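Local atomic coordinates of Orf11 (Staphylococcus phage P68, PDB entry 6O43), a protein that probably acts as a phage lysin, helping to break down the cell wall of the staphylococcal host. Residues D24-K29 with Q49-V54; G34-W39 with T62-Y67; P110-A115 with Q124-K129. One frame throughout, in Å; residues are numbered along the deposited sequence. Where two conformers were deposited one is given.

Interactions 1 and 2 lie on the same side of the chain's centre, their centres about 9 Å apart. Their segments alternate along the sequence, and the two contacts touch each other, with Phe64 of 62-67 lying against Val50, Leu51 and Val54. The touching residues of both are buried, and the contacts are apolar: aliphatic in interaction 1, largely aromatic in interaction 2. Interaction 2 also reaches a ligand pocket through Trp39. Interaction 3 lies on the opposite side, about 31 Å from interaction 2 and 36 Å from interaction 1, centre to centre. It is partly buried and joins a loop to a helix. Its chemistry is mixed, pairing a tryptophan face with a glutamine.

Interaction 1: D24-K29 with Q49-V54; sequences DQLVPK and QVLKAV
Leu51 of helix 44-57 meets Leu26 and Val27 of helix 23-30 in a small helix-helix packing contact. The backbones stay well apart, with Val27 CA and Leu51 CA separated by 8.8 Å, and side chains span the gap. One methyl does the touching from the second helix. Leu51 CD1 lies 4.2 Å from Leu26 CB, at the root of that side chain. The same methyl is 4.4 Å from Val27 CG2, one branch of the valine. Leu51 is extended at its end, CD1 standing anti to CA (chi2 -179°), which carries this methyl across to the first helix. Its other methyl, CD2, packs on Phe64 of helix 61-71. Leu26 is also extended, and its CD1 reaches past the contact to the backbone of Thr62. Three helices therefore share this piece of the core. Helix 23-30 is kinked at Pro28, whose N has no bond to the preceding turn. Towards the surface, Asp24 makes a salt bridge with Arg48 of the second helix. No hydrogen bond joins the two segments. Across the contact they are held by dispersion and the exclusion of water, and these loose methyl contacts give it little directional preference.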
loop_
_atom_site.group_PDB
_atom_site.type_symbol
_atom_site.label_atom_id
_atom_site.label_comp_id
_atom_site.label_asym_id
_atom_site.label_seq_id
_atom_site.Cartn_x
_atom_site.Cartn_y
_atom_site.Cartn_z
ATOM N N ASP A 24 -17.239 -2.355 9.753
ATOM C CA ASP A 24 -17.877 -3.532 10.338
ATOM C C ASP A 24 -17.390 -4.810 9.669
ATOM O O ASP A 24 -17.064 -5.791 10.345
ATOM C CB ASP A 24 -19.398 -3.426 10.225
ATOM C CG ASP A 24 -20.003 -2.551 11.299
ATOM O OD1 ASP A 24 -19.344 -2.344 12.339
ATOM O OD2 ASP A 24 -21.145 -2.078 11.106
ATOM N N GLN A 25 -17.339 -4.818 8.336
ATOM C CA GLN A 25 -16.845 -5.989 7.626
ATOM C C GLN A 25 -15.357 -6.208 7.866
ATOM O O GLN A 25 -14.894 -7.355 7.868
ATOM C CB GLN A 25 -17.133 -5.850 6.130
ATOM C CG GLN A 25 -18.620 -5.850 5.798
ATOM C CD GLN A 25 -18.911 -5.310 4.413
ATOM O OE1 GLN A 25 -18.516 -4.195 4.072
ATOM N NE2 GLN A 25 -19.604 -6.101 3.603
ATOM N N LEU A 26 -14.601 -5.130 8.097
ATOM C CA LEU A 26 -13.151 -5.251 8.214
ATOM C C LEU A 26 -12.737 -5.842 9.558
ATOM O O LEU A 26 -11.818 -6.665 9.617
ATOM C CB LEU A 26 -12.489 -3.885 8.006
ATOM C CG LEU A 26 -12.453 -3.336 6.576
ATOM C CD1 LEU A 26 -11.876 -1.924 6.550
ATOM C CD2 LEU A 26 -11.646 -4.257 5.669
ATOM N N VAL A 27 -13.405 -5.446 10.646
ATOM C CA VAL A 27 -12.915 -5.797 11.982
ATOM C C VAL A 27 -12.709 -7.298 12.145
ATOM O O VAL A 27 -11.594 -7.710 12.501
ATOM C CB VAL A 27 -13.844 -5.211 13.061
ATOM C CG1 VAL A 27 -13.379 -5.653 14.440
ATOM C CG2 VAL A 27 -13.873 -3.693 12.963
ATOM N N PRO A 28 -13.706 -8.156 11.908
ATOM C CA PRO A 28 -13.467 -9.600 12.076
ATOM C C PRO A 28 -12.405 -10.154 11.142
ATOM O O PRO A 28 -11.781 -11.171 11.467
ATOM C CB PRO A 28 -14.846 -10.218 11.795
ATOM C CG PRO A 28 -15.574 -9.190 10.981
ATOM C CD PRO A 28 -15.091 -7.865 11.502
ATOM N N LYS A 29 -12.178 -9.516 9.990
ATOM C CA LYS A 29 -11.221 -10.053 9.030
ATOM C C LYS A 29 -9.781 -9.845 9.477
ATOM O O LYS A 29 -8.920 -10.685 9.194
ATOM C CB LYS A 29 -11.436 -9.415 7.654
ATOM C CG LYS A 29 -12.734 -9.813 6.968
ATOM C CD LYS A 29 -12.756 -11.301 6.671
ATOM C CE LYS A 29 -13.949 -11.675 5.811
ATOM N NZ LYS A 29 -14.138 -13.150 5.749
ATOM N N GLN A 49 -11.447 1.943 16.853
ATOM C CA GLN A 49 -10.831 3.227 17.155
ATOM C C GLN A 49 -9.753 3.567 16.132
ATOM O O GLN A 49 -9.688 4.692 15.623
ATOM C CB GLN A 49 -10.253 3.190 18.570
ATOM C CG GLN A 49 -9.757 4.520 19.089
ATOM C CD GLN A 49 -8.921 4.364 20.342
ATOM O OE1 GLN A 49 -8.341 3.304 20.585
ATOM N NE2 GLN A 49 -8.857 5.417 21.147
ATOM N N VAL A 50 -8.909 2.588 15.801
ATOM C CA VAL A 50 -7.827 2.814 14.848
ATOM C C VAL A 50 -8.385 3.090 13.457
ATOM O O VAL A 50 -8.026 4.081 12.811
ATOM C CB VAL A 50 -6.868 1.611 14.840
ATOM C CG1 VAL A 50 -5.948 1.676 13.634
ATOM C CG2 VAL A 50 -6.073 1.567 16.137
ATOM N N LEU A 51 -9.276 2.223 12.978
ATOM C CA LEU A 51 -9.808 2.380 11.627
ATOM C C LEU A 51 -10.564 3.695 11.477
ATOM O O LEU A 51 -10.402 4.403 10.479
ATOM C CB LEU A 51 -10.703 1.192 11.281
ATOM C CG LEU A 51 -9.944 -0.136 11.250
ATOM C CD1 LEU A 51 -10.866 -1.287 10.874
ATOM C CD2 LEU A 51 -8.766 -0.037 10.286
ATOM N N LYS A 52 -11.407 4.034 12.456
ATOM C CA LYS A 52 -12.093 5.323 12.415
ATOM C C LYS A 52 -11.098 6.477 12.351
ATOM O O LYS A 52 -11.321 7.462 11.639
ATOM C CB LYS A 52 -13.003 5.473 13.636
ATOM C CG LYS A 52 -14.230 4.576 13.638
ATOM C CD LYS A 52 -15.099 4.867 14.854
ATOM C CE LYS A 52 -15.329 6.366 15.010
ATOM N NZ LYS A 52 -16.294 6.683 16.105
ATOM N N ALA A 53 -9.995 6.375 13.094
ATOM C CA ALA A 53 -9.046 7.480 13.168
ATOM C C ALA A 53 -8.338 7.699 11.833
ATOM O O ALA A 53 -8.222 8.839 11.367
ATOM C CB ALA A 53 -8.033 7.227 14.285
ATOM N N VAL A 54 -7.868 6.628 11.195
ATOM C CA VAL A 54 -7.199 6.804 9.907
ATOM C C VAL A 54 -8.197 7.283 8.859
ATOM O O VAL A 54 -7.864 8.093 7.986
ATOM C CB VAL A 54 -6.484 5.509 9.471
ATOM C CG1 VAL A 54 -5.534 5.021 10.558
ATOM C CG2 VAL A 54 -7.483 4.427 9.100
#

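Interaction 2: G34-W39 with T62-Y67; sequences GRFNVW and TLFAVY. With I3C (5-amino-2,4,6-triiodobenzene-1,3-dicarboxylic acid), chain B.
Phe36 of the short helix 34-38 enters an aromatic core cluster, where it meets Phe64 and Ala65 of helix 61-71. Phe36 CE2 is 4.1 Å from Ala65 CA, which lies at the ring edge, near its plane. Phe36 CZ comes to 4.1 Å from Phe64 CD2 and approaches the edge of that second ring. Phe64 CG is anti to its backbone N (chi1 -166°), and this swings the ring over towards Phe36. Trp79 meets both phenylalanine rings, and Ile47 and Val30 touch Phe36. Beyond the core, Trp39 belongs to the pocket of the bound triiodobenzene compound, the phasing agent used to solve the structure, so the site need not be functional. The amino nitrogen N13 of that compound sits 3.4 Å above one face of the Trp39 indole. Arg35 CD covers the opposite face, 3.5 Å from the plane. Trp39 O approaches iodine I2 at 3.0 Å, bent about 153° at the iodine, possibly a halogen bond. A salt bridge to Glu68 and hydrogen bonds to Leu77 O and Asn81 should keep Arg35 against the indole face. The cluster of Phe36, Phe64 and Trp79 forms part of the hydrophobic core of this strandless, helical chain.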
loop_
_atom_site.group_PDB
_atom_site.type_symbol
_atom_site.label_atom_id
_atom_site.label_comp_id
_atom_site.label_asym_id
_atom_site.label_seq_id
_atom_site.Cartn_x
_atom_site.Cartn_y
_atom_site.Cartn_z
ATOM N N GLY A 34 -1.170 -8.750 12.074
ATOM C CA GLY A 34 -0.334 -7.583 12.298
ATOM C C GLY A 34 -0.491 -7.007 13.691
ATOM O O GLY A 34 -0.586 -7.731 14.688
ATOM N N ARG A 35 -0.521 -5.676 13.760
ATOM C CA ARG A 35 -0.605 -4.988 15.039
ATOM C C ARG A 35 -2.016 -4.953 15.608
ATOM O O ARG A 35 -2.178 -4.634 16.791
ATOM C CB ARG A 35 -0.043 -3.575 14.896
ATOM C CG ARG A 35 1.465 -3.605 14.716
ATOM C CD ARG A 35 2.037 -2.335 14.122
ATOM N NE ARG A 35 3.461 -2.527 13.863
ATOM C CZ ARG A 35 3.946 -3.149 12.795
ATOM N NH1 ARG A 35 3.123 -3.625 11.871
ATOM N NH2 ARG A 35 5.256 -3.294 12.646
ATOM N N PHE A 36 -3.036 -5.277 14.811
ATOM C CA PHE A 36 -4.340 -5.538 15.408
ATOM C C PHE A 36 -4.242 -6.683 16.404
ATOM O O PHE A 36 -4.985 -6.715 17.391
ATOM C CB PHE A 36 -5.382 -5.845 14.326
ATOM C CG PHE A 36 -5.489 -4.785 13.259
ATOM C CD1 PHE A 36 -5.962 -3.520 13.565
ATOM C CD2 PHE A 36 -5.139 -5.063 11.949
ATOM C CE1 PHE A 36 -6.074 -2.546 12.588
ATOM C CE2 PHE A 36 -5.250 -4.092 10.963
ATOM C CZ PHE A 36 -5.721 -2.829 11.287
ATOM N N ASN A 37 -3.301 -7.604 16.184
ATOM C CA ASN A 37 -3.053 -8.717 17.097
ATOM C C ASN A 37 -1.982 -8.375 18.133
ATOM O O ASN A 37 -2.228 -8.457 19.340
ATOM C CB ASN A 37 -2.646 -9.967 16.307
ATOM C CG ASN A 37 -2.321 -11.148 17.208
ATOM O OD1 ASN A 37 -3.000 -11.387 18.210
ATOM N ND2 ASN A 37 -1.275 -11.891 16.861
ATOM N N VAL A 38 -0.788 -7.984 17.673
ATOM C CA VAL A 38 0.336 -7.822 18.594
ATOM C C VAL A 38 0.116 -6.629 19.517
ATOM O O VAL A 38 0.410 -6.698 20.718
ATOM C CB VAL A 38 1.659 -7.699 17.817
ATOM C CG1 VAL A 38 2.786 -7.332 18.766
ATOM C CG2 VAL A 38 1.975 -8.998 17.094
ATOM N N TRP A 39 -0.399 -5.521 18.983
ATOM C CA TRP A 39 -0.562 -4.311 19.784
ATOM C C TRP A 39 -1.906 -4.245 20.502
ATOM O O TRP A 39 -1.963 -3.832 21.665
ATOM C CB TRP A 39 -0.399 -3.066 18.908
ATOM C CG TRP A 39 1.022 -2.706 18.591
ATOM C CD1 TRP A 39 2.149 -3.391 18.945
ATOM C CD2 TRP A 39 1.463 -1.559 17.851
ATOM N NE1 TRP A 39 3.267 -2.742 18.464
ATOM C CE2 TRP A 39 2.872 -1.614 17.792
ATOM C CE3 TRP A 39 0.804 -0.490 17.233
ATOM C CZ2 TRP A 39 3.633 -0.640 17.135
ATOM C CZ3 TRP A 39 1.561 0.477 16.580
ATOM C CH2 TRP A 39 2.958 0.394 16.539
ATOM N N THR A 62 -10.056 0.239 4.585
ATOM C CA THR A 62 -9.774 -0.975 3.826
ATOM C C THR A 62 -8.296 -1.058 3.451
ATOM O O THR A 62 -7.655 -2.099 3.634
ATOM C CB THR A 62 -10.653 -1.025 2.574
ATOM O OG1 THR A 62 -12.034 -0.905 2.948
ATOM C CG2 THR A 62 -10.439 -2.331 1.826
ATOM N N LEU A 63 -7.738 0.034 2.924
ATOM C CA LEU A 63 -6.322 0.034 2.555
ATOM C C LEU A 63 -5.442 -0.201 3.776
ATOM O O LEU A 63 -4.536 -1.042 3.754
ATOM C CB LEU A 63 -5.946 1.350 1.874
ATOM C CG LEU A 63 -4.444 1.530 1.613
ATOM C CD1 LEU A 63 -3.944 0.483 0.623
ATOM C CD2 LEU A 63 -4.141 2.942 1.124
ATOM N N PHE A 64 -5.704 0.536 4.856
ATOM C CA PHE A 64 -4.930 0.385 6.083
ATOM C C PHE A 64 -4.930 -1.065 6.553
ATOM O O PHE A 64 -3.870 -1.655 6.800
ATOM C CB PHE A 64 -5.509 1.316 7.153
ATOM C CG PHE A 64 -4.619 1.521 8.347
ATOM C CD1 PHE A 64 -3.625 2.489 8.319
ATOM C CD2 PHE A 64 -4.799 0.773 9.504
ATOM C CE1 PHE A 64 -2.805 2.695 9.409
ATOM C CE2 PHE A 64 -3.984 0.974 10.606
ATOM C CZ PHE A 64 -2.981 1.940 10.556
ATOM N N ALA A 65 -6.119 -1.665 6.656
ATOM C CA ALA A 65 -6.230 -3.036 7.144
ATOM C C ALA A 65 -5.556 -4.022 6.196
ATOM O O ALA A 65 -4.838 -4.929 6.633
ATOM C CB ALA A 65 -7.701 -3.406 7.338
ATOM N N VAL A 66 -5.795 -3.874 4.890
ATOM C CA VAL A 66 -5.234 -4.815 3.924
ATOM C C VAL A 66 -3.709 -4.757 3.930
ATOM O O VAL A 66 -3.036 -5.789 3.814
ATOM C CB VAL A 66 -5.805 -4.545 2.520
ATOM C CG1 VAL A 66 -4.840 -5.035 1.455
ATOM C CG2 VAL A 66 -7.158 -5.221 2.366
ATOM N N TYR A 67 -3.140 -3.558 4.064
ATOM C CA TYR A 67 -1.684 -3.451 4.108
ATOM C C TYR A 67 -1.126 -3.977 5.425
ATOM O O TYR A 67 -0.082 -4.639 5.441
ATOM C CB TYR A 67 -1.248 -2.006 3.872
ATOM C CG TYR A 67 -0.866 -1.732 2.438
ATOM C CD1 TYR A 67 -1.356 -2.525 1.409
ATOM C CD2 TYR A 67 0.006 -0.700 2.113
ATOM C CE1 TYR A 67 -1.005 -2.288 0.094
ATOM C CE2 TYR A 67 0.368 -0.457 0.799
ATOM C CZ TYR A 67 -0.140 -1.254 -0.208
ATOM O OH TYR A 67 0.214 -1.018 -1.519
HETATM I I3 I3C B . 3.982 1.740 20.299
HETATM I I2 I3C B . 0.414 -2.366 22.882
HETATM I I1 I3C B . 6.096 -1.626 24.882
HETATM O O8 I3C B . 6.357 1.521 23.350
HETATM O O9 I3C B . 6.939 0.228 21.693
HETATM C C10 I3C B . 3.040 -2.847 24.672
HETATM N N13 I3C B . 1.431 -0.028 20.914
HETATM C C1 I3C B . 4.734 -0.117 22.625
HETATM C C6 I3C B . 3.713 0.234 21.755
HETATM C C5 I3C B . 2.491 -0.403 21.828
HETATM C C4 I3C B . 2.282 -1.393 22.769
HETATM C C3 I3C B . 3.295 -1.749 23.640
HETATM C C2 I3C B . 4.525 -1.111 23.569
HETATM C C7 I3C B . 6.089 0.585 22.549
HETATM O O11 I3C B . 3.310 -4.046 24.392
HETATM O O12 I3C B . 2.556 -2.555 25.796
#

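Interaction 3: P110-A115 with Q124-K129; sequences PSWYDA and QDVQRK
The irregular loop 110-115 runs past the start of helix 124-136, and Trp112 CA comes within 7.2 Å of Gln127 CA. Trp112 points at the helix and lays its indole against Gln127. The glutamine carbon CG stands over the five-membered ring, 3.7 Å from its centroid and 11° off the normal. This is a CH-pi contact. The glutamine chain is extended beyond CG (chi2 -176°), which lays CG and the amide along the indole. Gln127 CB lies near Trp112 NE1 and CE2, and the amide oxygen OE1 reaches the rim, 3.6 Å from Trp112 CD1. The amide plane is tilted 32° from the indole. The two side chains run in opposite directions, so the amide ends beside the base of the tryptophan. While OE1 faces the tryptophan, NE2 turns away and donates to Val122 O, which should limit turning of the amide. At the six-membered end, the helix backbone takes over. Trp112 CZ2 is 3.6 Å from Gln127 CA and 3.5 Å from Gln127 O. Val126 adds an apolar touch, its CG1 lying 4.3 Å from Trp112 CZ3.

The indole is packed on both faces, by Gln127 CG on one and by Pro110 CB on the other, 3.4 Å from the ring plane. The segments belong to one connection: the loop that follows helix 89-104 folds back on the helix it leads into. Trp112 NE1 is hydrogen-bonded to Asn131 OD1, one turn further along that helix. Helix 152-159 closes in as well, with Thr155 and Tyr159 touching the indole and Trp156 NE1 bonded to Trp112 O.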
loop_
_atom_site.group_PDB
_atom_site.type_symbol
_atom_site.label_atom_id
_atom_site.label_comp_id
_atom_site.label_asym_id
_atom_site.label_seq_id
_atom_site.Cartn_x
_atom_site.Cartn_y
_atom_site.Cartn_z
ATOM N N PRO A 110 9.145 7.208 -11.220
ATOM C CA PRO A 110 9.468 5.835 -10.821
ATOM C C PRO A 110 10.968 5.637 -10.673
ATOM O O PRO A 110 11.785 6.344 -11.269
ATOM C CB PRO A 110 8.898 4.982 -11.964
ATOM C CG PRO A 110 7.836 5.850 -12.600
ATOM C CD PRO A 110 8.409 7.250 -12.496
ATOM N N SER A 111 11.320 4.655 -9.844
ATOM C CA SER A 111 12.705 4.311 -9.537
ATOM C C SER A 111 12.967 2.909 -10.071
ATOM O O SER A 111 12.486 1.923 -9.502
ATOM C CB SER A 111 12.958 4.392 -8.033
ATOM O OG SER A 111 14.143 3.709 -7.682
ATOM N N TRP A 112 13.725 2.816 -11.162
ATOM C CA TRP A 112 13.823 1.564 -11.901
ATOM C C TRP A 112 14.964 0.665 -11.443
ATOM O O TRP A 112 15.005 -0.502 -11.849
ATOM C CB TRP A 112 13.951 1.855 -13.398
ATOM C CG TRP A 112 12.748 2.555 -13.939
ATOM C CD1 TRP A 112 12.645 3.873 -14.271
ATOM C CD2 TRP A 112 11.461 1.977 -14.179
ATOM N NE1 TRP A 112 11.372 4.149 -14.719
ATOM C CE2 TRP A 112 10.627 3.001 -14.672
ATOM C CE3 TRP A 112 10.934 0.690 -14.035
ATOM C CZ2 TRP A 112 9.296 2.776 -15.018
ATOM C CZ3 TRP A 112 9.610 0.469 -14.379
ATOM C CH2 TRP A 112 8.808 1.508 -14.866
ATOM N N TYR A 113 15.876 1.154 -10.602
ATOM C CA TYR A 113 16.949 0.315 -10.090
ATOM C C TYR A 113 17.172 0.598 -8.613
ATOM O O TYR A 113 16.897 1.694 -8.123
ATOM C CB TYR A 113 18.260 0.514 -10.874
ATOM C CG TYR A 113 18.920 1.861 -10.679
ATOM C CD1 TYR A 113 18.568 2.950 -11.465
ATOM C CD2 TYR A 113 19.906 2.039 -9.719
ATOM C CE1 TYR A 113 19.172 4.182 -11.296
ATOM C CE2 TYR A 113 20.520 3.266 -9.544
ATOM C CZ TYR A 113 20.148 4.335 -10.334
ATOM O OH TYR A 113 20.753 5.558 -10.164
ATOM N N ASP A 114 17.679 -0.415 -7.912
ATOM C CA ASP A 114 17.931 -0.337 -6.476
ATOM C C ASP A 114 19.208 0.462 -6.239
ATOM O O ASP A 114 20.315 -0.031 -6.481
ATOM C CB ASP A 114 18.033 -1.745 -5.892
ATOM C CG ASP A 114 18.371 -1.751 -4.410
ATOM O OD1 ASP A 114 18.521 -0.663 -3.814
ATOM O OD2 ASP A 114 18.482 -2.858 -3.838
ATOM N N ALA A 115 19.054 1.696 -5.751
ATOM C CA ALA A 115 20.200 2.568 -5.522
ATOM C C ALA A 115 21.226 1.964 -4.573
ATOM O O ALA A 115 22.355 2.464 -4.514
ATOM C CB ALA A 115 19.731 3.921 -4.983
ATOM N N GLN A 124 14.104 -0.692 -21.663
ATOM C CA GLN A 124 13.912 0.739 -21.876
ATOM C C GLN A 124 12.454 1.064 -22.180
ATOM O O GLN A 124 11.882 2.000 -21.609
ATOM C CB GLN A 124 14.825 1.223 -23.006
ATOM C CG GLN A 124 15.002 2.727 -23.051
ATOM C CD GLN A 124 15.515 3.286 -21.737
ATOM O OE1 GLN A 124 16.496 2.792 -21.175
ATOM N NE2 GLN A 124 14.842 4.314 -21.229
ATOM N N ASP A 125 11.828 0.302 -23.079
ATOM C CA ASP A 125 10.438 0.587 -23.422
ATOM C C ASP A 125 9.509 0.382 -22.230
ATOM O O ASP A 125 8.466 1.038 -22.137
ATOM C CB ASP A 125 10.001 -0.270 -24.611
ATOM C CG ASP A 125 10.618 0.194 -25.916
ATOM O OD1 ASP A 125 11.458 1.120 -25.884
ATOM O OD2 ASP A 125 10.261 -0.360 -26.978
ATOM N N VAL A 126 9.871 -0.513 -21.308
ATOM C CA VAL A 126 9.097 -0.660 -20.081
ATOM C C VAL A 126 9.241 0.583 -19.213
ATOM O O VAL A 126 8.258 1.087 -18.656
ATOM C CB VAL A 126 9.522 -1.932 -19.325
ATOM C CG1 VAL A 126 9.029 -1.879 -17.887
ATOM C CG2 VAL A 126 8.982 -3.170 -20.026
ATOM N N GLN A 127 10.468 1.096 -19.082
ATOM C CA GLN A 127 10.674 2.328 -18.328
ATOM C C GLN A 127 9.880 3.477 -18.932
ATOM O O GLN A 127 9.263 4.267 -18.207
ATOM C CB GLN A 127 12.165 2.677 -18.283
ATOM C CG GLN A 127 13.028 1.674 -17.526
ATOM C CD GLN A 127 14.478 2.115 -17.419
ATOM O OE1 GLN A 127 14.768 3.275 -17.128
ATOM N NE2 GLN A 127 15.398 1.188 -17.665
ATOM N N ARG A 128 9.882 3.583 -20.263
ATOM C CA ARG A 128 9.124 4.635 -20.933
ATOM C C ARG A 128 7.645 4.562 -20.574
ATOM O O ARG A 128 7.034 5.569 -20.200
ATOM C CB ARG A 128 9.319 4.533 -22.446
ATOM C CG ARG A 128 10.684 4.993 -22.925
ATOM C CD ARG A 128 10.968 4.534 -24.349
ATOM N NE ARG A 128 9.754 4.407 -25.152
ATOM C CZ ARG A 128 9.011 5.431 -25.559
ATOM N NH1 ARG A 128 9.349 6.669 -25.222
ATOM N NH2 ARG A 128 7.927 5.219 -26.292
ATOM N N LYS A 129 7.051 3.374 -20.689
ATOM C CA LYS A 129 5.634 3.226 -20.373
ATOM C C LYS A 129 5.361 3.563 -18.912
ATOM O O LYS A 129 4.396 4.271 -18.602
ATOM C CB LYS A 129 5.173 1.810 -20.708
ATOM C CG LYS A 129 5.250 1.502 -22.192
ATOM C CD LYS A 129 5.182 0.013 -22.472
ATOM C CE LYS A 129 5.513 -0.270 -23.928
ATOM N NZ LYS A 129 4.707 0.588 -24.843
#